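Local coordinates for protein peptidyl-prolyl cis-trans isomerase FKBP13, chloroplastic (Arabidopsis thaliana, PDB 1U79) that catalyses the cis-trans isomerization of proline peptide bonds, providing the major activity of this kind in the chloroplast thylakoid lumen, and regulates accumulation of the Rieske protein, at residues A[12-17]-A[70-75]; A[17-22]-A[120-125]; A[39-42]-A[46-49]. All coordinates share one frame; numbering follows the deposited sequence.

Contact 1 of 3, residues A[12-17]-A[70-75]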
loop_
_atom_site.group_PDB
_atom_site.type_symbol
_atom_site.label_atom_id
_atom_site.label_comp_id
_atom_site.label_asym_id
_atom_site.label_seq_id
_atom_site.Cartn_x
_atom_site.Cartn_y
_atom_site.Cartn_z
ATOM N N SER A 12 -3.507 -6.737 13.128
ATOM C CA SER A 12 -2.069 -6.573 12.907
ATOM C C SER A 12 -1.557 -5.142 12.972
ATOM O O SER A 12 -0.349 -4.914 12.953
ATOM C CB SER A 12 -1.699 -7.149 11.549
ATOM O OG SER A 12 -2.213 -6.325 10.517
ATOM N N GLY A 13 -2.467 -4.181 13.043
ATOM C CA GLY A 13 -2.063 -2.789 13.060
ATOM C C GLY A 13 -2.265 -2.153 11.692
ATOM O O GLY A 13 -2.371 -0.936 11.568
ATOM N N LEU A 14 -2.296 -2.977 10.651
ATOM C CA LEU A 14 -2.515 -2.471 9.302
ATOM C C LEU A 14 -3.915 -1.871 9.310
ATOM O O LEU A 14 -4.890 -2.568 9.616
ATOM C CB LEU A 14 -2.440 -3.616 8.282
ATOM C CG LEU A 14 -2.537 -3.268 6.796
ATOM C CD1 LEU A 14 -1.395 -2.333 6.389
ATOM C CD2 LEU A 14 -2.485 -4.555 5.978
ATOM N N ALA A 15 -4.028 -0.591 8.976
ATOM C CA ALA A 15 -5.332 0.061 8.976
ATOM C C ALA A 15 -5.686 0.596 7.598
ATOM O O ALA A 15 -4.806 0.874 6.781
ATOM C CB ALA A 15 -5.357 1.182 9.990
ATOM N N PHE A 16 -6.977 0.744 7.344
ATOM C CA PHE A 16 -7.418 1.222 6.048
ATOM C C PHE A 16 -8.724 1.992 6.143
ATOM O O PHE A 16 -9.420 1.953 7.155
ATOM C CB PHE A 16 -7.661 0.038 5.116
ATOM C CG PHE A 16 -8.983 -0.658 5.372
ATOM C CD1 PHE A 16 -9.155 -1.465 6.490
ATOM C CD2 PHE A 16 -10.074 -0.437 4.534
ATOM C CE1 PHE A 16 -10.403 -2.043 6.775
ATOM C CE2 PHE A 16 -11.326 -1.011 4.814
ATOM C CZ PHE A 16 -11.482 -1.813 5.939
ATOM N N CYS A 17 -9.039 2.684 5.056
ATOM C CA CYS A 17 -10.296 3.398 4.904
ATOM C C CYS A 17 -10.519 3.411 3.401
ATOM O O CYS A 17 -9.615 3.758 2.641
ATOM C CB CYS A 17 -10.231 4.833 5.448
ATOM S SG CYS A 17 -9.001 5.916 4.656
ATOM N N TRP A 70 1.098 -4.076 1.480
ATOM C CA TRP A 70 0.405 -3.895 0.209
ATOM C C TRP A 70 -0.338 -5.184 -0.136
ATOM O O TRP A 70 -1.494 -5.151 -0.554
ATOM C CB TRP A 70 1.392 -3.528 -0.907
ATOM C CG TRP A 70 1.523 -2.035 -1.159
ATOM C CD1 TRP A 70 1.710 -1.048 -0.228
ATOM C CD2 TRP A 70 1.492 -1.384 -2.432
ATOM N NE1 TRP A 70 1.798 0.180 -0.848
ATOM C CE2 TRP A 70 1.669 0.000 -2.202
ATOM C CE3 TRP A 70 1.331 -1.838 -3.750
ATOM C CZ2 TRP A 70 1.688 0.936 -3.245
ATOM C CZ3 TRP A 70 1.350 -0.914 -4.784
ATOM C CH2 TRP A 70 1.528 0.465 -4.525
ATOM N N ASP A 71 0.315 -6.325 0.055
ATOM C CA ASP A 71 -0.338 -7.598 -0.232
ATOM C C ASP A 71 -1.584 -7.755 0.630
ATOM O O ASP A 71 -2.684 -7.991 0.110
ATOM C CB ASP A 71 0.617 -8.773 0.001
ATOM C CG ASP A 71 1.491 -9.071 -1.220
ATOM O OD1 ASP A 71 1.163 -8.601 -2.319
ATOM O OD2 ASP A 71 2.498 -9.791 -1.084
ATOM N N GLN A 72 -1.419 -7.593 1.940
ATOM C CA GLN A 72 -2.534 -7.719 2.866
ATOM C C GLN A 72 -3.518 -6.563 2.710
ATOM O O GLN A 72 -4.729 -6.761 2.777
ATOM C CB GLN A 72 -2.037 -7.766 4.317
ATOM C CG GLN A 72 -0.986 -8.836 4.588
ATOM C CD GLN A 72 -0.571 -8.894 6.055
ATOM O OE1 GLN A 72 -0.909 -8.015 6.846
ATOM N NE2 GLN A 72 0.172 -9.930 6.416
ATOM N N GLY A 73 -2.987 -5.365 2.480
ATOM C CA GLY A 73 -3.820 -4.184 2.345
ATOM C C GLY A 73 -4.675 -4.114 1.097
ATOM O O GLY A 73 -5.683 -3.411 1.082
ATOM N N ILE A 74 -4.279 -4.833 0.047
ATOM C CA ILE A 74 -5.028 -4.830 -1.203
ATOM C C ILE A 74 -5.823 -6.124 -1.388
ATOM O O ILE A 74 -6.962 -6.112 -1.843
ATOM C CB ILE A 74 -4.071 -4.659 -2.401
ATOM C CG1 ILE A 74 -3.375 -3.302 -2.305
ATOM C CG2 ILE A 74 -4.830 -4.785 -3.716
ATOM C CD1 ILE A 74 -2.200 -3.152 -3.271
ATOM N N LEU A 75 -5.220 -7.241 -1.013
ATOM C CA LEU A 75 -5.870 -8.535 -1.162
ATOM C C LEU A 75 -6.748 -8.846 0.045
ATOM O O LEU A 75 -7.665 -9.667 -0.032
ATOM C CB LEU A 75 -4.804 -9.623 -1.311
ATOM C CG LEU A 75 -5.188 -10.902 -2.047
ATOM C CD1 LEU A 75 -5.649 -10.569 -3.461
ATOM C CD2 LEU A 75 -3.978 -11.825 -2.095
#
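The Q72 amide turns its oxygen edge to the 12-17 segment: OE1 lies 3.9 Å from L14 CD2 and 4.2 Å from S12 OG, the latter a loose approach of polar atoms. No ring stacks across the contact. F16 CB points to the helix, but the ring leads away, onto P81, R89 and L91, and the W70 indole, on the far side of the helix turn, meets F121 and Y37 edge-to-face. What joins the segments is therefore one aliphatic branch. L14 CG lies opposite the backbone N across CA-CB (chi1 -175°), which sends the isobutyl group out of the chain toward the helix, with CD2 as the touching methyl. CD2 rests 3.6 Å from Q72 CB and, equally close, 3.6 Å from G73 N, so it sits on the junction of the two residues, partly on side chain and partly on bare backbone. G73 CA is also near, 3.9 Å from L14 CD2. In the FKBP fold a curved antiparallel sheet wraps round a short helix, and here the approach to strand 15-18 touches that helix, 68-75, on the face away from W70. The tryptophan probably corresponds to the one at the floor of the ligand pocket in FKBP relatives. From CG outward the Q72 chain is extended, and it crosses the L14 side chain at a slant while carrying its amide toward S12. L14 also packs on I80 and on I93 of strand 88-93, and the carbonyl of G73 is taken up by a hydrogen bond from R89. S12 OG and L14 O both pair with the hydroxyl of S10.

Contact 2 of 3, residues A[17-22]-A[120-125]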
loop_
_atom_site.group_PDB
_atom_site.type_symbol
_atom_site.label_atom_id
_atom_site.label_comp_id
_atom_site.label_asym_id
_atom_site.label_seq_id
_atom_site.Cartn_x
_atom_site.Cartn_y
_atom_site.Cartn_z
ATOM N N CYS A 17 -9.039 2.684 5.056
ATOM C CA CYS A 17 -10.296 3.398 4.904
ATOM C C CYS A 17 -10.519 3.411 3.401
ATOM O O CYS A 17 -9.615 3.758 2.641
ATOM C CB CYS A 17 -10.231 4.833 5.448
ATOM S SG CYS A 17 -9.001 5.916 4.656
ATOM N N ASP A 18 -11.701 2.989 2.965
ATOM C CA ASP A 18 -12.019 2.989 1.546
ATOM C C ASP A 18 -12.645 4.326 1.162
ATOM O O ASP A 18 -13.848 4.539 1.342
ATOM C CB ASP A 18 -12.971 1.835 1.198
ATOM C CG ASP A 18 -12.237 0.511 1.021
ATOM O OD1 ASP A 18 -11.106 0.527 0.484
ATOM O OD2 ASP A 18 -12.782 -0.545 1.400
ATOM N N LYS A 19 -11.818 5.231 0.645
ATOM C CA LYS A 19 -12.276 6.557 0.231
ATOM C C LYS A 19 -13.307 6.417 -0.883
ATOM O O LYS A 19 -14.276 7.169 -0.954
ATOM C CB LYS A 19 -11.083 7.397 -0.235
ATOM C CG LYS A 19 -10.083 7.694 0.880
ATOM C CD LYS A 19 -9.000 8.656 0.418
ATOM C CE LYS A 19 -8.332 9.344 1.606
ATOM N NZ LYS A 19 -7.323 10.342 1.161
ATOM N N VAL A 20 -13.081 5.459 -1.769
ATOM C CA VAL A 20 -14.025 5.185 -2.839
ATOM C C VAL A 20 -14.048 3.681 -3.038
ATOM O O VAL A 20 -13.024 3.074 -3.351
ATOM C CB VAL A 20 -13.632 5.847 -4.167
ATOM C CG1 VAL A 20 -14.693 5.532 -5.222
ATOM C CG2 VAL A 20 -13.498 7.358 -3.990
ATOM N N VAL A 21 -15.212 3.075 -2.828
ATOM C CA VAL A 21 -15.354 1.635 -2.997
ATOM C C VAL A 21 -15.362 1.299 -4.485
ATOM O O VAL A 21 -16.054 1.953 -5.264
ATOM C CB VAL A 21 -16.671 1.138 -2.374
ATOM C CG1 VAL A 21 -16.827 -0.364 -2.616
ATOM C CG2 VAL A 21 -16.692 1.475 -0.898
ATOM N N GLY A 22 -14.589 0.287 -4.875
ATOM C CA GLY A 22 -14.522 -0.103 -6.274
ATOM C C GLY A 22 -15.875 -0.491 -6.843
ATOM O O GLY A 22 -16.828 -0.723 -6.096
ATOM N N LEU A 120 2.040 5.753 4.847
ATOM C CA LEU A 120 0.678 6.032 4.428
ATOM C C LEU A 120 0.655 5.962 2.914
ATOM O O LEU A 120 1.507 6.559 2.253
ATOM C CB LEU A 120 0.239 7.430 4.879
ATOM C CG LEU A 120 -0.114 7.641 6.356
ATOM C CD1 LEU A 120 -0.403 9.123 6.599
ATOM C CD2 LEU A 120 -1.324 6.806 6.738
ATOM N N PHE A 121 -0.282 5.204 2.358
ATOM C CA PHE A 121 -0.409 5.138 0.908
ATOM C C PHE A 121 -1.839 5.426 0.501
ATOM O O PHE A 121 -2.787 5.068 1.212
ATOM C CB PHE A 121 -0.064 3.756 0.344
ATOM C CG PHE A 121 1.404 3.422 0.340
ATOM C CD1 PHE A 121 1.991 2.781 1.430
ATOM C CD2 PHE A 121 2.188 3.698 -0.780
ATOM C CE1 PHE A 121 3.336 2.411 1.406
ATOM C CE2 PHE A 121 3.536 3.336 -0.814
ATOM C CZ PHE A 121 4.110 2.690 0.280
ATOM N N ASP A 122 -1.982 6.104 -0.629
ATOM C CA ASP A 122 -3.287 6.349 -1.213
ATOM C C ASP A 122 -3.153 5.412 -2.400
ATOM O O ASP A 122 -2.284 5.605 -3.253
ATOM C CB ASP A 122 -3.434 7.798 -1.670
ATOM C CG ASP A 122 -4.375 8.588 -0.780
ATOM O OD1 ASP A 122 -4.529 8.215 0.404
ATOM O OD2 ASP A 122 -4.956 9.588 -1.257
ATOM N N ILE A 123 -3.963 4.361 -2.424
ATOM C CA ILE A 123 -3.880 3.395 -3.505
ATOM C C ILE A 123 -5.091 3.419 -4.424
ATOM O O ILE A 123 -6.240 3.408 -3.969
ATOM C CB ILE A 123 -3.706 1.961 -2.947
ATOM C CG1 ILE A 123 -2.445 1.904 -2.076
ATOM C CG2 ILE A 123 -3.618 0.957 -4.098
ATOM C CD1 ILE A 123 -2.034 0.519 -1.654
ATOM N N GLU A 124 -4.814 3.459 -5.721
ATOM C CA GLU A 124 -5.851 3.437 -6.729
ATOM C C GLU A 124 -5.681 2.134 -7.495
ATOM O O GLU A 124 -4.795 2.001 -8.342
ATOM C CB GLU A 124 -5.731 4.652 -7.653
ATOM C CG GLU A 124 -6.225 5.922 -6.975
ATOM C CD GLU A 124 -5.840 7.181 -7.703
ATOM O OE1 GLU A 124 -6.188 7.327 -8.891
ATOM O OE2 GLU A 124 -5.188 8.038 -7.077
ATOM N N TYR A 125 -6.526 1.163 -7.154
ATOM C CA TYR A 125 -6.508 -0.152 -7.790
ATOM C C TYR A 125 -7.271 -0.032 -9.102
ATOM O O TYR A 125 -8.505 -0.039 -9.124
ATOM C CB TYR A 125 -7.180 -1.184 -6.874
ATOM C CG TYR A 125 -7.303 -2.577 -7.464
ATOM C CD1 TYR A 125 -8.349 -3.420 -7.085
ATOM C CD2 TYR A 125 -6.388 -3.047 -8.414
ATOM C CE1 TYR A 125 -8.492 -4.693 -7.640
ATOM C CE2 TYR A 125 -6.518 -4.321 -8.974
ATOM C CZ TYR A 125 -7.577 -5.134 -8.580
ATOM O OH TYR A 125 -7.719 -6.383 -9.127
#
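K19 and D122 form a salt bridge, with NZ 3.5 Å from OD2, long enough that the hydrogen bond within it is weak. The ammonium lies almost as near the other oxygen, 3.6 Å from NZ to OD1 of D122, so the charge faces the carboxylate as a whole. The firmer polar partner of D122 is T90, whose hydroxyl is hydrogen-bonded to OD1. T90 belongs to strand 88-93, which runs between strands 15-18 and 119-128 in the curved antiparallel sheet of the FKBP fold, so the lysine reaches over a middle strand to the next but one. A classic beta bulge marks the place where it starts: K19 and V20 both stand opposite K88, and the chain turns a corner there. The CA atoms of K19 and D122 are 9.1 Å apart, and it is the extended lysine chain that spans the gap. Its CG lies opposite the carbonyl carbon (chi1 -65°), and from there the methylenes pass T90 and arrive at about a right angle to the aspartate. The contact lies at the surface, where water would probably weaken the pull between the charges. With an alanine in place of D122, the K19 ammonium is likely to lose its carboxylate and the T90 hydroxyl its partner at OD1. Packing is supplied by neighbours: K88 lies against the side chain of D122, while I123 turns to the other side of the strand, where it meets W70. C17, two residues before the lysine, is held by its disulfide to C5, and D18 is paired with R89. Just behind the ammonium, K19 CE lies 4.1 Å from D122 OD1.

Contact 3 of 3, residues A[39-42]-A[46-49]; sequences GKLE and VFDS
F47 folds its ring over G39 in the neighbouring strand. From CB, a chi1 of 61° places CG between the backbone N and the carbonyl carbon, turning the ring back across the hairpin. G39 O lies over one ring face, offset toward the rim, so F47 CG is 3.7 Å and F47 CD2 3.5 Å from G39 O. CD2 also touches L41 CD2, which comes in obliquely. Farther out, CE2 is 3.4 Å from K40 N, and at the tip CZ is 3.7 Å from G39 CA. That CA makes a CH-pi contact over the ring face; any CB on G39 would collide with CZ. The backbones pair: G39 N donates to D48 O at 2.7 Å, nearly straight at 168°, and G39 O receives F47 N at 2.9 Å plus a weak bond from D48 N. On the face carrying K40 and V46, K40 CG meets V46 CG2 at 3.8 Å. The D48 carboxylate binds Y37 and R53, while F47 also meets the F121 ring. F47 and D48 both facing G39 make a classic beta bulge in this antiparallel hairpin, and F47, D48, Y37 and F121 probably correspond to residues lining the active-site pocket in FKBP relatives.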
loop_
_atom_site.group_PDB
_atom_site.type_symbol
_atom_site.label_atom_id
_atom_site.label_comp_id
_atom_site.label_asym_id
_atom_site.label_seq_id
_atom_site.Cartn_x
_atom_site.Cartn_y
_atom_site.Cartn_z
ATOM N N GLY A 39 2.855 7.510 -1.807
ATOM C CA GLY A 39 3.281 7.051 -0.500
ATOM C C GLY A 39 3.897 8.208 0.256
ATOM O O GLY A 39 4.782 8.903 -0.266
ATOM N N LYS A 40 3.433 8.417 1.482
ATOM C CA LYS A 40 3.929 9.503 2.320
ATOM C C LYS A 40 4.262 9.023 3.720
ATOM O O LYS A 40 3.714 8.019 4.206
ATOM C CB LYS A 40 2.879 10.599 2.481
ATOM C CG LYS A 40 2.227 11.125 1.224
ATOM C CD LYS A 40 1.112 12.088 1.648
ATOM C CE LYS A 40 0.412 12.733 0.465
ATOM N NZ LYS A 40 -0.771 13.518 0.934
ATOM N N LEU A 41 5.143 9.765 4.380
ATOM C CA LEU A 41 5.514 9.459 5.749
ATOM C C LEU A 41 4.467 10.200 6.579
ATOM O O LEU A 41 3.681 10.971 6.032
ATOM C CB LEU A 41 6.917 9.994 6.058
ATOM C CG LEU A 41 8.067 9.389 5.247
ATOM C CD1 LEU A 41 9.402 10.066 5.631
ATOM C CD2 LEU A 41 8.131 7.884 5.515
ATOM N N GLU A 42 4.463 9.987 7.888
ATOM C CA GLU A 42 3.483 10.634 8.755
ATOM C C GLU A 42 3.635 12.138 8.938
ATOM O O GLU A 42 2.860 12.756 9.669
ATOM C CB GLU A 42 3.476 9.954 10.123
ATOM C CG GLU A 42 2.691 8.663 10.164
ATOM C CD GLU A 42 1.191 8.886 10.057
ATOM O OE1 GLU A 42 0.739 10.039 10.249
ATOM O OE2 GLU A 42 0.462 7.905 9.795
ATOM N N VAL A 46 6.193 13.121 0.801
ATOM C CA VAL A 46 5.953 12.098 -0.211
ATOM C C VAL A 46 7.284 11.436 -0.535
ATOM O O VAL A 46 8.204 12.102 -1.029
ATOM C CB VAL A 46 5.376 12.699 -1.517
ATOM C CG1 VAL A 46 5.244 11.608 -2.581
ATOM C CG2 VAL A 46 4.017 13.329 -1.254
ATOM N N PHE A 47 7.394 10.136 -0.264
ATOM C CA PHE A 47 8.633 9.414 -0.541
ATOM C C PHE A 47 8.617 8.671 -1.864
ATOM O O PHE A 47 9.649 8.170 -2.299
ATOM C CB PHE A 47 8.976 8.429 0.595
ATOM C CG PHE A 47 7.936 7.346 0.827
ATOM C CD1 PHE A 47 7.824 6.259 -0.039
ATOM C CD2 PHE A 47 7.077 7.418 1.923
ATOM C CE1 PHE A 47 6.865 5.254 0.179
ATOM C CE2 PHE A 47 6.111 6.421 2.151
ATOM C CZ PHE A 47 6.008 5.341 1.277
ATOM N N ASP A 48 7.451 8.593 -2.501
ATOM C CA ASP A 48 7.338 7.890 -3.770
ATOM C C ASP A 48 5.904 7.920 -4.277
ATOM O O ASP A 48 4.958 7.989 -3.491
ATOM C CB ASP A 48 7.791 6.434 -3.601
ATOM C CG ASP A 48 7.756 5.646 -4.908
ATOM O OD1 ASP A 48 7.933 6.247 -5.990
ATOM O OD2 ASP A 48 7.573 4.411 -4.852
ATOM N N SER A 49 5.760 7.885 -5.597
ATOM C CA SER A 49 4.448 7.875 -6.221
ATOM C C SER A 49 4.570 7.399 -7.656
ATOM O O SER A 49 5.598 7.602 -8.314
ATOM C CB SER A 49 3.807 9.266 -6.175
ATOM O OG SER A 49 4.310 10.122 -7.182
#

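Overall arrangement
Contact 2 is a surface salt bridge, whereas contacts 1 and 3 are partly buried: contact 1 is apolar packing, and contact 3 combines backbone hydrogen bonds with aromatic packing. Contacts 1 and 2 share C17 and strand 15-18, and they also touch on the inner side of the sheet, where W70 and I74 of the helix pack on I123, and W70 on F121. Contacts 1 and 3 lie on opposite sides of the chain's centre and do not touch, their centres being about 16 Å apart. Contact 3 touches contact 2 through F121, which meets F47 and G39, and L120 O probably accepts a hydrogen bond from K40 N. Strand 119-128 thus carries D122 outward in a salt bridge, F121 and I123 inward in apolar packing.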